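Local coordinates for putative exported protein (Bordetella parapertussis, PDB 3OCJ) that is of unknown function but carries a methyltransferase domain of the Rossmann-like class, probably using S-adenosylmethionine, and holds a palmitic acid molecule in the crystal, at residues Ala20-Gln25 against Leu62-Asn67; Val41-Glu46 against Ala85-Val90; Leu95-Ala100 against Leu255-Leu260. All coordinates share one frame; numbering follows the deposited sequence.

Contact 1 (Ala20-Gln25 against Leu62-Asn67); sequences AGMVRQ and LYRGLN. With PLM (palmitic acid), chain D.
A helix side meets a helix end here: Met22, present as selenomethionine on helix 15-33, packs against Leu62 and Arg64 where helix 55-63 stops. Arg64 is the first residue to leave helical geometry, with positive phi (60°), and its CB points back toward helix 15-33. Met22 supplies most of the other surface. Its chain bends twice (chi2 -58°, chi3 -81°), which brings the terminal methyl over to the second segment: Met22 CE lies 3.9 Å from Arg64 CD and 4.1 Å from Arg64 NE, and the two side chains cross at about a right angle. The same methyl, Met22 CE, is 4.2 Å from Leu62 O. Leu62 has its CB directed away, yet its tip returns, placing CD2 4.5 Å from Met22 CG. The contact is modest (145 Å² in all) and made by van der Waals approaches, of which only Met22 CG with Leu62 CD2 joins two apolar side chains; the polar end of Arg64 is held by Gln262, whose backbone O accepts from NH2. Beyond the turn, Leu66 reaches the head of palmitic acid, with its CB 3.6 Å from ligand atom O2 and its CD1 3.8 Å from ligand atom C1. Leu62 also touches Asp18 and Leu19 of helix 15-33, while Leu66 packs on helices 55-63 and 68-76, and Asn67 caps the start of the latter through Trp70 N.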
loop_
_atom_site.group_PDB
_atom_site.type_symbol
_atom_site.label_atom_id
_atom_site.label_comp_id
_atom_site.label_asym_id
_atom_site.label_seq_id
_atom_site.Cartn_x
_atom_site.Cartn_y
_atom_site.Cartn_z
ATOM N N ALA A 20 2.445 -8.852 -23.309
ATOM C CA ALA A 20 3.367 -8.627 -24.411
ATOM C C ALA A 20 3.265 -7.186 -24.896
ATOM O O ALA A 20 4.267 -6.581 -25.269
ATOM C CB ALA A 20 3.084 -9.598 -25.554
ATOM N N GLY A 21 2.045 -6.651 -24.907
ATOM C CA GLY A 21 1.820 -5.267 -25.296
ATOM C C GLY A 21 2.460 -4.282 -24.330
ATOM O O GLY A 21 3.110 -3.316 -24.746
HETATM N N MSE A 22 2.282 -4.514 -23.032
HETATM C CA MSE A 22 2.876 -3.628 -22.032
HETATM C C MSE A 22 4.401 -3.655 -22.091
HETATM O O MSE A 22 5.055 -2.621 -21.913
HETATM C CB MSE A 22 2.382 -3.977 -20.629
HETATM C CG MSE A 22 0.875 -3.849 -20.482
HETATM SE SE MSE A 22 0.138 -2.066 -20.892
HETATM C CE MSE A 22 0.508 -1.171 -19.202
ATOM N N VAL A 23 4.962 -4.830 -22.370
ATOM C CA VAL A 23 6.408 -4.967 -22.510
ATOM C C VAL A 23 6.908 -4.240 -23.758
ATOM O O VAL A 23 7.925 -3.550 -23.708
ATOM C CB VAL A 23 6.857 -6.440 -22.529
ATOM C CG1 VAL A 23 8.333 -6.549 -22.893
ATOM C CG2 VAL A 23 6.584 -7.090 -21.175
ATOM N N ARG A 24 6.186 -4.393 -24.867
ATOM C CA ARG A 24 6.527 -3.687 -26.102
ATOM C C ARG A 24 6.547 -2.176 -25.889
ATOM O O ARG A 24 7.464 -1.493 -26.341
ATOM C CB ARG A 24 5.552 -4.039 -27.233
ATOM C CG ARG A 24 5.659 -5.473 -27.737
ATOM C CD ARG A 24 4.933 -5.664 -29.071
ATOM N NE ARG A 24 3.502 -5.384 -28.975
ATOM C CZ ARG A 24 2.576 -6.298 -28.706
ATOM N NH1 ARG A 24 1.298 -5.951 -28.636
ATOM N NH2 ARG A 24 2.926 -7.561 -28.505
ATOM N N GLN A 25 5.534 -1.659 -25.198
ATOM C CA GLN A 25 5.438 -0.223 -24.928
ATOM C C GLN A 25 6.589 0.280 -24.057
ATOM O O GLN A 25 7.130 1.360 -24.291
ATOM C CB GLN A 25 4.086 0.120 -24.298
ATOM C CG GLN A 25 2.904 -0.136 -25.230
ATOM C CD GLN A 25 1.563 -0.087 -24.518
ATOM O OE1 GLN A 25 1.360 0.703 -23.600
ATOM N NE2 GLN A 25 0.636 -0.933 -24.952
ATOM N N LEU A 62 1.478 -5.192 -16.088
ATOM C CA LEU A 62 0.100 -5.318 -16.585
ATOM C C LEU A 62 -0.840 -4.331 -15.920
ATOM O O LEU A 62 -1.624 -3.652 -16.595
ATOM C CB LEU A 62 -0.440 -6.724 -16.330
ATOM C CG LEU A 62 -0.053 -7.808 -17.319
ATOM C CD1 LEU A 62 -0.398 -9.173 -16.760
ATOM C CD2 LEU A 62 -0.778 -7.568 -18.639
ATOM N N TYR A 63 -0.785 -4.265 -14.590
ATOM C CA TYR A 63 -1.839 -3.593 -13.826
ATOM C C TYR A 63 -1.397 -2.309 -13.137
ATOM O O TYR A 63 -2.232 -1.541 -12.651
ATOM C CB TYR A 63 -2.476 -4.567 -12.820
ATOM C CG TYR A 63 -2.895 -5.861 -13.496
ATOM C CD1 TYR A 63 -3.848 -5.861 -14.513
ATOM C CD2 TYR A 63 -2.314 -7.076 -13.142
ATOM C CE1 TYR A 63 -4.205 -7.041 -15.156
ATOM C CE2 TYR A 63 -2.677 -8.260 -13.773
ATOM C CZ TYR A 63 -3.615 -8.237 -14.772
ATOM O OH TYR A 63 -3.967 -9.422 -15.400
ATOM N N ARG A 64 -0.083 -2.099 -13.041
ATOM C CA ARG A 64 0.475 -0.814 -12.607
ATOM C C ARG A 64 0.043 -0.410 -11.194
ATOM O O ARG A 64 -0.062 0.767 -10.860
ATOM C CB ARG A 64 0.183 0.276 -13.644
ATOM C CG ARG A 64 0.752 -0.088 -15.016
ATOM C CD ARG A 64 0.629 1.034 -16.036
ATOM N NE ARG A 64 -0.751 1.436 -16.250
ATOM C CZ ARG A 64 -1.247 2.616 -15.888
ATOM N NH1 ARG A 64 -2.518 2.898 -16.124
ATOM N NH2 ARG A 64 -0.474 3.516 -15.298
ATOM N N GLY A 65 -0.180 -1.419 -10.367
ATOM C CA GLY A 65 -0.464 -1.218 -8.957
ATOM C C GLY A 65 -0.427 -2.560 -8.247
ATOM O O GLY A 65 -0.180 -3.598 -8.869
ATOM N N LEU A 66 -0.666 -2.542 -6.943
ATOM C CA LEU A 66 -0.654 -3.757 -6.148
ATOM C C LEU A 66 -2.064 -4.195 -5.808
ATOM O O LEU A 66 -2.933 -3.362 -5.534
ATOM C CB LEU A 66 0.128 -3.546 -4.852
ATOM C CG LEU A 66 1.614 -3.236 -4.998
ATOM C CD1 LEU A 66 2.236 -2.963 -3.630
ATOM C CD2 LEU A 66 2.353 -4.357 -5.712
ATOM N N ASN A 67 -2.290 -5.502 -5.815
ATOM C CA ASN A 67 -3.530 -6.049 -5.286
ATOM C C ASN A 67 -3.268 -6.663 -3.917
ATOM O O ASN A 67 -2.167 -6.530 -3.355
ATOM C CB ASN A 67 -4.123 -7.095 -6.229
ATOM C CG ASN A 67 -3.237 -8.308 -6.382
ATOM O OD1 ASN A 67 -2.073 -8.291 -5.988
ATOM N ND2 ASN A 67 -3.774 -9.361 -6.975
HETATM C C1 PLM D . 0.153 0.015 -2.685
HETATM O O1 PLM D . 0.235 -0.249 -1.468
HETATM O O2 PLM D . -0.842 -0.401 -3.315
HETATM C C2 PLM D . 1.221 0.810 -3.416
HETATM C C3 PLM D . 2.493 1.025 -2.595
HETATM C C4 PLM D . 3.570 1.579 -3.529
HETATM C C5 PLM D . 4.821 2.059 -2.804
HETATM C C6 PLM D . 5.583 0.917 -2.140
HETATM C C7 PLM D . 5.629 -0.347 -2.990
HETATM C C8 PLM D . 6.439 -0.193 -4.273
HETATM C C9 PLM D . 6.432 -1.538 -4.991
HETATM C CA PLM D . 7.544 -1.673 -6.021
HETATM C CB PLM D . 7.841 -3.150 -6.252
HETATM C CC PLM D . 8.591 -3.389 -7.551
HETATM C CD PLM D . 8.825 -4.879 -7.760
HETATM C CE PLM D . 9.421 -5.115 -9.144
HETATM C CF PLM D . 9.243 -6.557 -9.593
HETATM C CG PLM D . 9.929 -7.546 -8.664
#

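Contact 2 (Val41-Glu46 against Ala85-Val90); sequences VARQIE and APLERV
This is a thin surface contact between two helices, in which Leu87 of helix 86-94 projects toward Arg43 and Glu46 on helix 41-53. The backbones stay well separated, the nearest CA atoms, those of Glu46 and Leu87, being 9.3 Å apart, and only 95 Å² is buried. Leu87 bridges this distance alone from its side: with CG anti to the backbone N (chi1 -160°), its two methyls divide between two partners. CD2 of Leu87 comes to 3.8 Å from the backbone O of Glu46, a van der Waals approach, while CD1 of Leu87 lies 4.2 Å from Arg43 NH2, obliquely to the guanidinium. A partner on its own helix probably helps to hold the arginine there. Arg43 NH1 donates to Glu46 OE1 at 3.1 Å, an i to i+3 salt bridge with an N-H...O angle of 154°; the donor comes in almost head-on to the C-O bond, and OE1 lies 10° out of the guanidinium plane, which should limit rotation of that group. The second helix opens with one half of a capping box: Ala85 is the N-cap, and its backbone N donates to OE1 of Glu88, the N3 residue, at 2.9 Å, using the anti lone pair of that oxygen. Alanine has no side-chain acceptor for the reciprocal bond. Glu88 OE2 is engaged with Ser54 OG, so its carboxylate also links the start of helix 86-94 to the turn after helix 41-53, and Glu88 touches palmitic acid as well. On the first helix, Gln44 NE2 donates to the backbone O of both Gly34 and Phe39, and Val41 packs on Ile30 and Leu31 of helix 15-33.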
loop_
_atom_site.group_PDB
_atom_site.type_symbol
_atom_site.label_atom_id
_atom_site.label_comp_id
_atom_site.label_asym_id
_atom_site.label_seq_id
_atom_site.Cartn_x
_atom_site.Cartn_y
_atom_site.Cartn_z
ATOM N N VAL A 41 20.904 2.095 -22.562
ATOM C CA VAL A 41 19.763 1.421 -23.181
ATOM C C VAL A 41 19.777 -0.092 -22.957
ATOM O O VAL A 41 18.757 -0.686 -22.585
ATOM C CB VAL A 41 19.680 1.730 -24.695
ATOM C CG1 VAL A 41 18.818 0.699 -25.417
ATOM C CG2 VAL A 41 19.149 3.141 -24.920
ATOM N N ALA A 42 20.931 -0.711 -23.186
ATOM C CA ALA A 42 21.076 -2.149 -22.983
ATOM C C ALA A 42 20.736 -2.543 -21.552
ATOM O O ALA A 42 20.044 -3.535 -21.321
ATOM C CB ALA A 42 22.490 -2.603 -23.341
ATOM N N ARG A 43 21.214 -1.759 -20.589
ATOM C CA ARG A 43 20.964 -2.051 -19.184
ATOM C C ARG A 43 19.480 -1.911 -18.860
ATOM O O ARG A 43 18.917 -2.727 -18.136
ATOM C CB ARG A 43 21.811 -1.145 -18.285
ATOM C CG ARG A 43 21.592 -1.353 -16.800
ATOM C CD ARG A 43 21.729 -2.811 -16.406
ATOM N NE ARG A 43 21.770 -2.974 -14.954
ATOM C CZ ARG A 43 21.745 -4.146 -14.327
ATOM N NH1 ARG A 43 21.670 -5.276 -15.021
ATOM N NH2 ARG A 43 21.791 -4.187 -13.003
ATOM N N GLN A 44 18.844 -0.885 -19.418
ATOM C CA GLN A 44 17.417 -0.680 -19.210
ATOM C C GLN A 44 16.617 -1.851 -19.760
ATOM O O GLN A 44 15.621 -2.274 -19.160
ATOM C CB GLN A 44 16.953 0.617 -19.869
ATOM C CG GLN A 44 17.516 1.882 -19.227
ATOM C CD GLN A 44 17.130 3.118 -20.003
ATOM O OE1 GLN A 44 15.964 3.298 -20.364
ATOM N NE2 GLN A 44 18.116 3.973 -20.290
ATOM N N ILE A 45 17.055 -2.374 -20.901
ATOM C CA ILE A 45 16.393 -3.518 -21.512
ATOM C C ILE A 45 16.553 -4.742 -20.615
ATOM O O ILE A 45 15.621 -5.532 -20.461
ATOM C CB ILE A 45 16.941 -3.783 -22.927
ATOM C CG1 ILE A 45 16.461 -2.684 -23.878
ATOM C CG2 ILE A 45 16.516 -5.158 -23.427
ATOM C CD1 ILE A 45 17.017 -2.792 -25.284
ATOM N N GLU A 46 17.724 -4.879 -19.999
ATOM C CA GLU A 46 17.941 -5.949 -19.028
ATOM C C GLU A 46 17.017 -5.805 -17.819
ATOM O O GLU A 46 16.495 -6.793 -17.303
ATOM C CB GLU A 46 19.401 -5.989 -18.571
ATOM C CG GLU A 46 20.399 -6.325 -19.667
ATOM C CD GLU A 46 21.829 -6.370 -19.151
ATOM O OE1 GLU A 46 22.064 -5.963 -17.991
ATOM O OE2 GLU A 46 22.721 -6.810 -19.910
ATOM N N ALA A 85 14.761 -14.399 -8.513
ATOM C CA ALA A 85 15.869 -14.160 -9.426
ATOM C C ALA A 85 16.704 -13.006 -8.882
ATOM O O ALA A 85 16.222 -12.224 -8.062
ATOM C CB ALA A 85 15.355 -13.857 -10.827
ATOM N N PRO A 86 17.971 -12.905 -9.307
ATOM C CA PRO A 86 18.859 -11.881 -8.743
ATOM C C PRO A 86 18.288 -10.456 -8.830
ATOM O O PRO A 86 18.225 -9.757 -7.819
ATOM C CB PRO A 86 20.137 -12.032 -9.579
ATOM C CG PRO A 86 20.139 -13.483 -9.976
ATOM C CD PRO A 86 18.683 -13.826 -10.213
ATOM N N LEU A 87 17.850 -10.028 -10.009
ATOM C CA LEU A 87 17.336 -8.669 -10.167
ATOM C C LEU A 87 16.018 -8.495 -9.414
ATOM O O LEU A 87 15.770 -7.471 -8.760
ATOM C CB LEU A 87 17.131 -8.356 -11.646
ATOM C CG LEU A 87 17.067 -6.887 -12.052
ATOM C CD1 LEU A 87 18.309 -6.151 -11.569
ATOM C CD2 LEU A 87 16.925 -6.773 -13.566
ATOM N N GLU A 88 15.167 -9.504 -9.527
ATOM C CA GLU A 88 13.910 -9.539 -8.792
ATOM C C GLU A 88 14.143 -9.288 -7.308
ATOM O O GLU A 88 13.410 -8.532 -6.674
ATOM C CB GLU A 88 13.262 -10.908 -8.998
ATOM C CG GLU A 88 11.894 -11.073 -8.384
ATOM C CD GLU A 88 11.276 -12.421 -8.714
ATOM O OE1 GLU A 88 12.014 -13.417 -8.873
ATOM O OE2 GLU A 88 10.036 -12.494 -8.827
ATOM N N ARG A 89 15.176 -9.911 -6.751
ATOM C CA ARG A 89 15.472 -9.737 -5.325
ATOM C C ARG A 89 15.911 -8.297 -5.000
ATOM O O ARG A 89 15.546 -7.751 -3.957
ATOM C CB ARG A 89 16.493 -10.768 -4.829
ATOM C CG ARG A 89 16.720 -10.690 -3.307
ATOM C CD ARG A 89 17.680 -11.784 -2.809
ATOM N NE ARG A 89 17.162 -13.139 -2.994
ATOM C CZ ARG A 89 16.291 -13.726 -2.179
ATOM N NH1 ARG A 89 15.812 -13.053 -1.134
ATOM N NH2 ARG A 89 15.871 -14.963 -2.419
ATOM N N VAL A 90 16.667 -7.672 -5.899
ATOM C CA VAL A 90 17.022 -6.264 -5.731
ATOM C C VAL A 90 15.764 -5.400 -5.678
ATOM O O VAL A 90 15.640 -4.503 -4.836
ATOM C CB VAL A 90 17.952 -5.767 -6.848
ATOM C CG1 VAL A 90 18.189 -4.266 -6.706
ATOM C CG2 VAL A 90 19.277 -6.516 -6.799
#

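Contact 3 (Leu95-Ala100 against Leu255-Leu260); sequences LPAVLA and LVFTRL. With PLM (palmitic acid), chain D.
Leu95 O receives two backbone donors at the start of helix 96-115, Leu99 N at 3.0 Å and, more weakly, Val98 N; this first turn carries Leu95 and Ala97 onto the ring of Phe257. Both contacts are apolar. Ala97 CB meets the ring at its edge, near its plane, 4.2 Å from Phe257 CE2, whereas Leu95 CD1 approaches obliquely at 4.3 Å from Phe257 CE1. Phe257 has CG anti to its carbonyl carbon (chi1 -71°), which extends the ring from helix 247-261 toward the bound palmitic acid; Phe257 CZ is 3.7 Å from ligand atom CA, again near the ring plane. Val98 touches the same part of the chain, its CG2 being 3.6 Å from ligand atom CA, and Ala97 O lies 3.4 Å from ligand atom C6. Outside the segments, Gln253 OE1 accepts from Ala97 N, and Trp265 packs edge-to-face with Phe257. Leu95, Val98 and Phe257 along the acyl chain, with Tyr199 OH hydrogen-bonded to the ligand, line the site where palmitic acid sits in the crystal, consistent with a hydrophobic pocket between helices 96-115 and 247-261.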
loop_
_atom_site.group_PDB
_atom_site.type_symbol
_atom_site.label_atom_id
_atom_site.label_comp_id
_atom_site.label_asym_id
_atom_site.label_seq_id
_atom_site.Cartn_x
_atom_site.Cartn_y
_atom_site.Cartn_z
ATOM N N LEU A 95 14.697 -1.217 -3.326
ATOM C CA LEU A 95 14.024 -0.002 -3.772
ATOM C C LEU A 95 13.569 0.806 -2.562
ATOM O O LEU A 95 12.937 0.268 -1.662
ATOM C CB LEU A 95 12.841 -0.335 -4.679
ATOM C CG LEU A 95 13.205 -1.125 -5.937
ATOM C CD1 LEU A 95 11.939 -1.392 -6.745
ATOM C CD2 LEU A 95 14.236 -0.385 -6.781
ATOM N N PRO A 96 13.904 2.096 -2.531
ATOM C CA PRO A 96 13.543 2.894 -1.350
ATOM C C PRO A 96 12.053 2.819 -0.988
ATOM O O PRO A 96 11.745 2.704 0.202
ATOM C CB PRO A 96 13.945 4.311 -1.761
ATOM C CG PRO A 96 15.147 4.083 -2.646
ATOM C CD PRO A 96 14.769 2.851 -3.454
ATOM N N ALA A 97 11.150 2.870 -1.965
ATOM C CA ALA A 97 9.727 2.821 -1.645
ATOM C C ALA A 97 9.298 1.471 -1.057
ATOM O O ALA A 97 8.370 1.395 -0.244
ATOM C CB ALA A 97 8.895 3.159 -2.873
ATOM N N VAL A 98 9.971 0.393 -1.466
ATOM C CA VAL A 98 9.650 -0.916 -0.912
ATOM C C VAL A 98 10.120 -0.982 0.541
ATOM O O VAL A 98 9.407 -1.504 1.412
ATOM C CB VAL A 98 10.295 -2.060 -1.741
ATOM C CG1 VAL A 98 10.071 -3.409 -1.065
ATOM C CG2 VAL A 98 9.714 -2.071 -3.160
ATOM N N LEU A 99 11.322 -0.471 0.808
ATOM C CA LEU A 99 11.812 -0.429 2.176
ATOM C C LEU A 99 10.845 0.377 3.032
ATOM O O LEU A 99 10.519 -0.020 4.146
ATOM C CB LEU A 99 13.205 0.194 2.217
ATOM C CG LEU A 99 14.309 -0.650 1.574
ATOM C CD1 LEU A 99 15.578 0.167 1.394
ATOM C CD2 LEU A 99 14.588 -1.879 2.425
ATOM N N ALA A 100 10.354 1.486 2.484
ATOM C CA ALA A 100 9.437 2.364 3.207
ATOM C C ALA A 100 8.096 1.689 3.526
ATOM O O ALA A 100 7.573 1.842 4.623
ATOM C CB ALA A 100 9.222 3.647 2.439
ATOM N N LEU A 255 14.009 4.861 -12.583
ATOM C CA LEU A 255 13.972 4.331 -13.939
ATOM C C LEU A 255 12.880 3.278 -14.036
ATOM O O LEU A 255 12.048 3.302 -14.953
ATOM C CB LEU A 255 15.329 3.729 -14.307
ATOM C CG LEU A 255 15.408 3.134 -15.714
ATOM C CD1 LEU A 255 15.143 4.200 -16.772
ATOM C CD2 LEU A 255 16.771 2.494 -15.919
ATOM N N VAL A 256 12.867 2.362 -13.078
ATOM C CA VAL A 256 11.894 1.280 -13.086
ATOM C C VAL A 256 10.460 1.812 -13.024
ATOM O O VAL A 256 9.594 1.361 -13.782
ATOM C CB VAL A 256 12.172 0.253 -11.970
ATOM C CG1 VAL A 256 11.055 -0.785 -11.896
ATOM C CG2 VAL A 256 13.511 -0.434 -12.217
ATOM N N PHE A 257 10.201 2.771 -12.138
ATOM C CA PHE A 257 8.853 3.316 -11.996
ATOM C C PHE A 257 8.481 4.242 -13.156
ATOM O O PHE A 257 7.466 4.043 -13.813
ATOM C CB PHE A 257 8.683 4.085 -10.669
ATOM C CG PHE A 257 8.652 3.224 -9.428
ATOM C CD1 PHE A 257 8.861 1.852 -9.472
ATOM C CD2 PHE A 257 8.408 3.818 -8.193
ATOM C CE1 PHE A 257 8.830 1.086 -8.299
ATOM C CE2 PHE A 257 8.376 3.063 -7.025
ATOM C CZ PHE A 257 8.588 1.701 -7.074
ATOM N N THR A 258 9.287 5.270 -13.408
ATOM C CA THR A 258 8.889 6.275 -14.396
ATOM C C THR A 258 8.856 5.752 -15.825
ATOM O O THR A 258 7.973 6.118 -16.598
ATOM C CB THR A 258 9.787 7.522 -14.359
ATOM O OG1 THR A 258 11.116 7.178 -14.776
ATOM C CG2 THR A 258 9.820 8.094 -12.963
ATOM N N ARG A 259 9.807 4.894 -16.180
ATOM C CA ARG A 259 9.915 4.459 -17.564
ATOM C C ARG A 259 9.315 3.083 -17.836
ATOM O O ARG A 259 8.734 2.859 -18.897
ATOM C CB ARG A 259 11.373 4.490 -18.027
ATOM C CG ARG A 259 11.525 4.261 -19.516
ATOM C CD ARG A 259 12.921 4.591 -19.993
ATOM N NE ARG A 259 13.253 5.988 -19.742
ATOM C CZ ARG A 259 14.323 6.596 -20.243
ATOM N NH1 ARG A 259 15.159 5.927 -21.023
ATOM N NH2 ARG A 259 14.552 7.871 -19.965
ATOM N N LEU A 260 9.456 2.158 -16.896
ATOM C CA LEU A 260 9.046 0.786 -17.188
ATOM C C LEU A 260 7.615 0.459 -16.753
ATOM O O LEU A 260 6.759 0.158 -17.593
ATOM C CB LEU A 260 10.050 -0.221 -16.627
ATOM C CG LEU A 260 11.509 0.034 -17.025
ATOM C CD1 LEU A 260 12.410 -1.083 -16.513
ATOM C CD2 LEU A 260 11.645 0.185 -18.542
HETATM C C1 PLM D . 0.153 0.015 -2.685
HETATM O O1 PLM D . 0.235 -0.249 -1.468
HETATM O O2 PLM D . -0.842 -0.401 -3.315
HETATM C C2 PLM D . 1.221 0.810 -3.416
HETATM C C3 PLM D . 2.493 1.025 -2.595
HETATM C C4 PLM D . 3.570 1.579 -3.529
HETATM C C5 PLM D . 4.821 2.059 -2.804
HETATM C C6 PLM D . 5.583 0.917 -2.140
HETATM C C7 PLM D . 5.629 -0.347 -2.990
HETATM C C8 PLM D . 6.439 -0.193 -4.273
HETATM C C9 PLM D . 6.432 -1.538 -4.991
HETATM C CA PLM D . 7.544 -1.673 -6.021
HETATM C CB PLM D . 7.841 -3.150 -6.252
HETATM C CC PLM D . 8.591 -3.389 -7.551
HETATM C CD PLM D . 8.825 -4.879 -7.760
HETATM C CE PLM D . 9.421 -5.115 -9.144
HETATM C CF PLM D . 9.243 -6.557 -9.593
HETATM C CG PLM D . 9.929 -7.546 -8.664
#

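Overall arrangement
Following the chain from the N terminus, contact 1 joins helix 15-33 to the end of helix 55-63, closing a largely helical loop of 36 residues. Contact 2 starts inside that loop, on helix 41-53, and ends beyond it at helix 86-94, so the two cross. Contact 3 begins only afterwards, at helix 96-115, and closes the longest loop: its 154 residues include the five parallel strands of the Rossmann-like sheet, before helix 247-261 returns to the N-terminal helices. Contacts 2 and 3 touch directly through Gln44, which meets Leu255 and Arg259. Contacts 1 and 3 do not touch, but both reach the same palmitic acid molecule.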